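Local coordinates for protein succinate-semialdehyde dehydrogenase (Streptococcus pyogenes MGAS1882, PDB 4YWU) that probably oxidises succinic semialdehyde to succinate, as a member of the aldehyde dehydrogenase family with 4-oxobutanoic acid bound in its pocket, at residues A[131-136]-A[256-261]; A[232-237]-A[262-267]. All blocks are in the same frame, centred on the assembly; numbering follows the deposited sequence.

In the fold
Both contacts look onto the bound 4-oxobutanoic acid, and their centres lie about 13 Å apart. Interaction 1 brings Asn132 ND2, from the segment leading into helix 134-148, to 2.6 Å from carboxylate atom O2 in a weak, bent bond. Interaction 2 brings the backbone Cys263 N, from the segment leading to strand 268-272, to 2.8 Å from the same O2. Because 256-261 runs straight on into 262-267, the two contacts share one loop after helix 244-256. They also touch: Tyr257 O lies 3.5 Å from Val262 CG2. The pair of donors matches the oxyanion hole of aldehyde dehydrogenases, here probably filled by the carboxylate rather than the aldehyde oxygen.

Interaction 1 of 2, residues A[131-136]-A[256-261]; sequences WNFPYY and LYNAGQ. With SSN (4-oxobutanoic acid), chain C.
Asn132 meets Gln261 first through CB, which lies 3.3 Å from Gln261 O. With chi1 near 70° placing CG between the backbone N and the carbonyl carbon, the amide is directed at the ligand carboxylate and its two ends divide. OD1 accepts from Gln137 NE2, while ND2 gives a weak, bent bond (128°) to O2 of 4-oxobutanoic acid at 2.6 Å and another weak one to Gln261 O at 3.3 Å.

Asn132 O, in turn, takes a hydrogen bond from Asn258 ND2 at 3.0 Å; the donor is tilted out of the carbonyl plane, and Lys76 is a second donor to this oxygen. Asn258 ND2 also reaches Gln261 O weakly within its own loop and sits 3.9 Å above one face of the Phe133 ring, toward the rim. At that ring's edge, CZ touches Tyr257 CE2 at 3.9 Å. The six-membered ring of Trp131 packs by CZ3 and CH2 against the side-chain amide of Gln261; the two side chains cross at about a right angle, their planes 58° apart.

With OD1 engaged by Gln137, the orientation of the Asn132 amide is constrained, a position consistent with the family's oxyanion hole, although here the acceptor is a carboxylate oxygen and the bond is weak.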
loop_
_atom_site.group_PDB
_atom_site.type_symbol
_atom_site.label_atom_id
_atom_site.label_comp_id
_atom_site.label_asym_id
_atom_site.label_seq_id
_atom_site.Cartn_x
_atom_site.Cartn_y
_atom_site.Cartn_z
ATOM N N TRP A 131 -3.844 -21.794 5.974
ATOM C CA TRP A 131 -4.269 -23.143 5.639
ATOM C C TRP A 131 -5.723 -23.345 5.222
ATOM O O TRP A 131 -6.041 -24.358 4.607
ATOM C CB TRP A 131 -3.970 -24.083 6.812
ATOM C CG TRP A 131 -4.507 -23.575 8.116
ATOM C CD1 TRP A 131 -3.815 -22.901 9.083
ATOM C CD2 TRP A 131 -5.863 -23.639 8.566
ATOM N NE1 TRP A 131 -4.656 -22.540 10.104
ATOM C CE2 TRP A 131 -5.920 -22.979 9.814
ATOM C CE3 TRP A 131 -7.037 -24.190 8.035
ATOM C CZ2 TRP A 131 -7.109 -22.852 10.542
ATOM C CZ3 TRP A 131 -8.223 -24.063 8.759
ATOM C CH2 TRP A 131 -8.248 -23.398 10.000
ATOM N N ASN A 132 -6.611 -22.409 5.534
ATOM C CA ASN A 132 -8.014 -22.614 5.185
ATOM C C ASN A 132 -8.310 -22.801 3.686
ATOM O O ASN A 132 -9.353 -23.339 3.320
ATOM C CB ASN A 132 -8.878 -21.497 5.786
ATOM C CG ASN A 132 -8.661 -20.157 5.122
ATOM O OD1 ASN A 132 -7.528 -19.765 4.830
ATOM N ND2 ASN A 132 -9.751 -19.434 4.897
ATOM N N PHE A 133 -7.391 -22.370 2.828
ATOM C CA PHE A 133 -7.531 -22.517 1.377
ATOM C C PHE A 133 -6.129 -22.658 0.808
ATOM O O PHE A 133 -5.615 -21.766 0.139
ATOM C CB PHE A 133 -8.226 -21.300 0.766
ATOM C CG PHE A 133 -9.701 -21.261 1.021
ATOM C CD1 PHE A 133 -10.549 -22.159 0.390
ATOM C CD2 PHE A 133 -10.246 -20.332 1.905
ATOM C CE1 PHE A 133 -11.924 -22.138 0.632
ATOM C CE2 PHE A 133 -11.618 -20.301 2.158
ATOM C CZ PHE A 133 -12.459 -21.205 1.520
ATOM N N PRO A 134 -5.497 -23.808 1.065
ATOM C CA PRO A 134 -4.142 -24.147 0.624
ATOM C C PRO A 134 -3.758 -23.661 -0.768
ATOM O O PRO A 134 -2.748 -22.977 -0.932
ATOM C CB PRO A 134 -4.119 -25.665 0.735
ATOM C CG PRO A 134 -5.011 -25.912 1.910
ATOM C CD PRO A 134 -6.171 -24.992 1.629
ATOM N N TYR A 135 -4.556 -24.012 -1.768
ATOM C CA TYR A 135 -4.254 -23.617 -3.139
ATOM C C TYR A 135 -4.767 -22.237 -3.524
ATOM O O TYR A 135 -4.023 -21.426 -4.062
ATOM C CB TYR A 135 -4.777 -24.682 -4.113
ATOM C CG TYR A 135 -3.746 -25.749 -4.409
ATOM C CD1 TYR A 135 -3.066 -26.397 -3.375
ATOM C CD2 TYR A 135 -3.406 -26.074 -5.719
ATOM C CE1 TYR A 135 -2.071 -27.340 -3.639
ATOM C CE2 TYR A 135 -2.412 -27.014 -5.996
ATOM C CZ TYR A 135 -1.745 -27.643 -4.951
ATOM O OH TYR A 135 -0.750 -28.564 -5.223
ATOM N N TYR A 136 -6.036 -21.974 -3.246
ATOM C CA TYR A 136 -6.650 -20.691 -3.563
ATOM C C TYR A 136 -5.810 -19.525 -3.032
ATOM O O TYR A 136 -5.518 -18.579 -3.762
ATOM C CB TYR A 136 -8.062 -20.649 -2.966
ATOM C CG TYR A 136 -8.682 -19.277 -2.938
ATOM C CD1 TYR A 136 -9.080 -18.645 -4.117
ATOM C CD2 TYR A 136 -8.846 -18.592 -1.731
ATOM C CE1 TYR A 136 -9.624 -17.362 -4.098
ATOM C CE2 TYR A 136 -9.385 -17.308 -1.698
ATOM C CZ TYR A 136 -9.770 -16.698 -2.886
ATOM O OH TYR A 136 -10.275 -15.417 -2.866
ATOM N N LEU A 256 -21.449 -22.881 7.340
ATOM C CA LEU A 256 -20.848 -24.193 7.524
ATOM C C LEU A 256 -19.898 -24.659 6.415
ATOM O O LEU A 256 -19.301 -25.735 6.511
ATOM C CB LEU A 256 -21.948 -25.225 7.792
ATOM C CG LEU A 256 -22.788 -24.889 9.041
ATOM C CD1 LEU A 256 -23.800 -25.991 9.317
ATOM C CD2 LEU A 256 -21.875 -24.708 10.246
ATOM N N TYR A 257 -19.743 -23.846 5.374
ATOM C CA TYR A 257 -18.825 -24.174 4.292
ATOM C C TYR A 257 -17.424 -24.145 4.905
ATOM O O TYR A 257 -17.112 -23.254 5.694
ATOM C CB TYR A 257 -18.930 -23.136 3.187
ATOM C CG TYR A 257 -17.964 -23.358 2.054
ATOM C CD1 TYR A 257 -18.136 -24.411 1.160
ATOM C CD2 TYR A 257 -16.876 -22.506 1.866
ATOM C CE1 TYR A 257 -17.241 -24.610 0.099
ATOM C CE2 TYR A 257 -15.978 -22.695 0.816
ATOM C CZ TYR A 257 -16.165 -23.745 -0.062
ATOM O OH TYR A 257 -15.270 -23.939 -1.093
ATOM N N ASN A 258 -16.589 -25.118 4.541
ATOM C CA ASN A 258 -15.234 -25.238 5.077
ATOM C C ASN A 258 -15.316 -25.240 6.608
ATOM O O ASN A 258 -14.423 -24.748 7.293
ATOM C CB ASN A 258 -14.357 -24.087 4.580
ATOM C CG ASN A 258 -12.877 -24.453 4.522
ATOM O OD1 ASN A 258 -12.511 -25.610 4.310
ATOM N ND2 ASN A 258 -12.018 -23.457 4.680
ATOM N N ALA A 259 -16.407 -25.805 7.126
ATOM C CA ALA A 259 -16.664 -25.905 8.560
ATOM C C ALA A 259 -16.563 -24.565 9.304
ATOM O O ALA A 259 -16.166 -24.518 10.475
ATOM C CB ALA A 259 -15.725 -26.936 9.192
ATOM N N GLY A 260 -16.919 -23.479 8.624
ATOM C CA GLY A 260 -16.869 -22.168 9.253
ATOM C C GLY A 260 -15.499 -21.512 9.303
ATOM O O GLY A 260 -15.350 -20.406 9.832
ATOM N N GLN A 261 -14.497 -22.187 8.755
ATOM C CA GLN A 261 -13.144 -21.660 8.744
ATOM C C GLN A 261 -12.909 -20.811 7.485
ATOM O O GLN A 261 -12.049 -21.109 6.658
ATOM C CB GLN A 261 -12.148 -22.819 8.806
ATOM C CG GLN A 261 -12.307 -23.708 10.032
ATOM C CD GLN A 261 -11.536 -25.008 9.909
ATOM O OE1 GLN A 261 -11.761 -25.781 8.981
ATOM N NE2 GLN A 261 -10.623 -25.253 10.841
HETATM C C1 SSN C . -10.989 -16.554 3.201
HETATM O O1 SSN C . -12.087 -16.224 2.662
HETATM C C2 SSN C . -9.649 -16.116 2.630
HETATM O O2 SSN C . -10.994 -17.260 4.233
HETATM C C3 SSN C . -8.868 -15.261 3.622
HETATM C C4 SSN C . -8.629 -13.892 2.992
HETATM O O4 SSN C . -8.674 -12.844 3.630
#

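Interaction 2 of 2, residues A[232-237]-A[262-267]; sequences GDDAFI and VCTSSK. With SSN (4-oxobutanoic acid), chain C.
In a beta-alpha-beta crossover, Gly232 and Asp234, just ahead of strand 235-238, lie against the type I turn Val262 to Ser265, just ahead of the neighbouring parallel strand 268-272. Helix 244-256 makes the connection.

A water bridges the two segments. It accepts from Asp234 N at 2.8 Å and, less closely, from Lys267 NZ. Its own hydrogens go to Cys263 O and to Ser265 O, the latter at 2.6 Å, so four bonds hold it and join one segment to the other. Lys267 runs extended as far as CE and then bends (chi4 65°), which brings NZ back over its own loop to Val262 O at 2.8 Å. Ser265 N reaches that same oxygen from the opposite face of the carbonyl. NZ also has a weak bond to Gly232 O and a long, weak ion pair with Glu360.

Gly232 CA makes a bent CA-H...O contact with Cys263 O. Asp234 leans over the turn and places OD2 3.4 Å from Thr264 CB; OD1 accepts from Gly389 N. Farther along, Ser266 OG comes up to the edge of the Phe236 ring at CD2, and Phe269 packs edge-to-face with that ring.

On the ligand side of the turn, Cys263 N donates to O2 of 4-oxobutanoic acid at 2.8 Å with a fairly straight N-H...O angle of 155°, and Thr264 OG1 gives a weak bond to O1.

Together with the turn's own Ser265 N bond to Val262 O, the water and the lysine amine satisfy the buried carbonyls of Val262, Cys263 and Ser265, and probably help keep the Cys263 NH directed at the carboxylate.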
loop_
_atom_site.group_PDB
_atom_site.type_symbol
_atom_site.label_atom_id
_atom_site.label_comp_id
_atom_site.label_asym_id
_atom_site.label_seq_id
_atom_site.Cartn_x
_atom_site.Cartn_y
_atom_site.Cartn_z
ATOM N N GLY A 232 -12.019 -11.831 9.673
ATOM C CA GLY A 232 -13.244 -11.072 9.540
ATOM C C GLY A 232 -14.303 -11.587 10.495
ATOM O O GLY A 232 -14.129 -12.626 11.131
ATOM N N ASP A 233 -15.402 -10.856 10.597
ATOM C CA ASP A 233 -16.515 -11.224 11.462
ATOM C C ASP A 233 -17.706 -10.620 10.730
ATOM O O ASP A 233 -18.436 -9.780 11.251
ATOM C CB ASP A 233 -16.319 -10.587 12.838
ATOM C CG ASP A 233 -17.146 -11.257 13.914
ATOM O OD1 ASP A 233 -17.340 -12.491 13.819
ATOM O OD2 ASP A 233 -17.587 -10.559 14.858
ATOM N N ASP A 234 -17.870 -11.054 9.490
ATOM C CA ASP A 234 -18.910 -10.535 8.625
ATOM C C ASP A 234 -20.330 -10.548 9.157
ATOM O O ASP A 234 -20.774 -11.513 9.780
ATOM C CB ASP A 234 -18.876 -11.250 7.270
ATOM C CG ASP A 234 -17.550 -11.082 6.552
ATOM O OD1 ASP A 234 -16.830 -10.096 6.829
ATOM O OD2 ASP A 234 -17.238 -11.935 5.697
ATOM N N ALA A 235 -21.036 -9.455 8.884
ATOM C CA ALA A 235 -22.418 -9.300 9.296
ATOM C C ALA A 235 -23.336 -9.732 8.155
ATOM O O ALA A 235 -23.175 -9.294 7.014
ATOM C CB ALA A 235 -22.690 -7.853 9.658
ATOM N N PHE A 236 -24.286 -10.602 8.471
ATOM C CA PHE A 236 -25.256 -11.098 7.507
ATOM C C PHE A 236 -26.560 -10.431 7.956
ATOM O O PHE A 236 -27.216 -10.886 8.893
ATOM C CB PHE A 236 -25.323 -12.619 7.625
ATOM C CG PHE A 236 -26.155 -13.294 6.570
ATOM C CD1 PHE A 236 -27.539 -13.137 6.540
ATOM C CD2 PHE A 236 -25.557 -14.146 5.646
ATOM C CE1 PHE A 236 -28.317 -13.824 5.612
ATOM C CE2 PHE A 236 -26.324 -14.840 4.710
ATOM C CZ PHE A 236 -27.707 -14.680 4.695
ATOM N N ILE A 237 -26.908 -9.326 7.303
ATOM C CA ILE A 237 -28.095 -8.557 7.658
ATOM C C ILE A 237 -29.340 -8.917 6.866
ATOM O O ILE A 237 -29.377 -8.776 5.643
ATOM C CB ILE A 237 -27.848 -7.061 7.478
ATOM C CG1 ILE A 237 -26.556 -6.659 8.196
ATOM C CG2 ILE A 237 -29.035 -6.282 8.018
ATOM C CD1 ILE A 237 -26.196 -5.201 8.039
ATOM N N VAL A 262 -13.687 -19.748 7.347
ATOM C CA VAL A 262 -13.578 -18.856 6.207
ATOM C C VAL A 262 -13.614 -17.433 6.739
ATOM O O VAL A 262 -14.537 -17.060 7.459
ATOM C CB VAL A 262 -14.759 -19.053 5.239
ATOM C CG1 VAL A 262 -14.509 -18.312 3.937
ATOM C CG2 VAL A 262 -14.972 -20.528 4.995
ATOM N N CYS A 263 -12.601 -16.647 6.390
ATOM C CA CYS A 263 -12.516 -15.265 6.837
ATOM C C CYS A 263 -13.786 -14.516 6.467
ATOM O O CYS A 263 -14.202 -13.607 7.183
ATOM C CB CYS A 263 -11.290 -14.585 6.228
ATOM S SG CYS A 263 -9.703 -15.335 6.734
ATOM N N THR A 264 -14.410 -14.903 5.360
ATOM C CA THR A 264 -15.651 -14.260 4.936
ATOM C C THR A 264 -16.897 -15.074 5.293
ATOM O O THR A 264 -17.959 -14.918 4.690
ATOM C CB THR A 264 -15.653 -13.955 3.417
ATOM O OG1 THR A 264 -15.047 -15.041 2.706
ATOM C CG2 THR A 264 -14.899 -12.669 3.137
ATOM N N SER A 265 -16.763 -15.947 6.279
ATOM C CA SER A 265 -17.895 -16.741 6.718
ATOM C C SER A 265 -18.922 -15.770 7.289
ATOM O O SER A 265 -18.577 -14.673 7.736
ATOM C CB SER A 265 -17.467 -17.727 7.796
ATOM O OG SER A 265 -18.526 -18.607 8.121
ATOM N N SER A 266 -20.187 -16.161 7.257
ATOM C CA SER A 266 -21.237 -15.306 7.782
ATOM C C SER A 266 -21.287 -15.552 9.286
ATOM O O SER A 266 -22.155 -16.272 9.781
ATOM C CB SER A 266 -22.570 -15.662 7.123
ATOM O OG SER A 266 -22.496 -15.507 5.711
ATOM N N LYS A 267 -20.344 -14.945 10.003
ATOM C CA LYS A 267 -20.231 -15.118 11.448
ATOM C C LYS A 267 -21.255 -14.392 12.319
ATOM O O LYS A 267 -21.586 -14.861 13.410
ATOM C CB LYS A 267 -18.817 -14.740 11.908
ATOM C CG LYS A 267 -17.727 -15.524 11.203
ATOM C CD LYS A 267 -16.404 -15.398 11.921
ATOM C CE LYS A 267 -15.333 -16.235 11.242
ATOM N NZ LYS A 267 -15.023 -15.757 9.864
HETATM C C1 SSN C . -10.989 -16.554 3.201
HETATM O O1 SSN C . -12.087 -16.224 2.662
HETATM C C2 SSN C . -9.649 -16.116 2.630
HETATM O O2 SSN C . -10.994 -17.260 4.233
HETATM C C3 SSN C . -8.868 -15.261 3.622
HETATM C C4 SSN C . -8.629 -13.892 2.992
HETATM O O4 SSN C . -8.674 -12.844 3.630
HETATM O O HOH W 1 -16.503 -13.331 8.685
#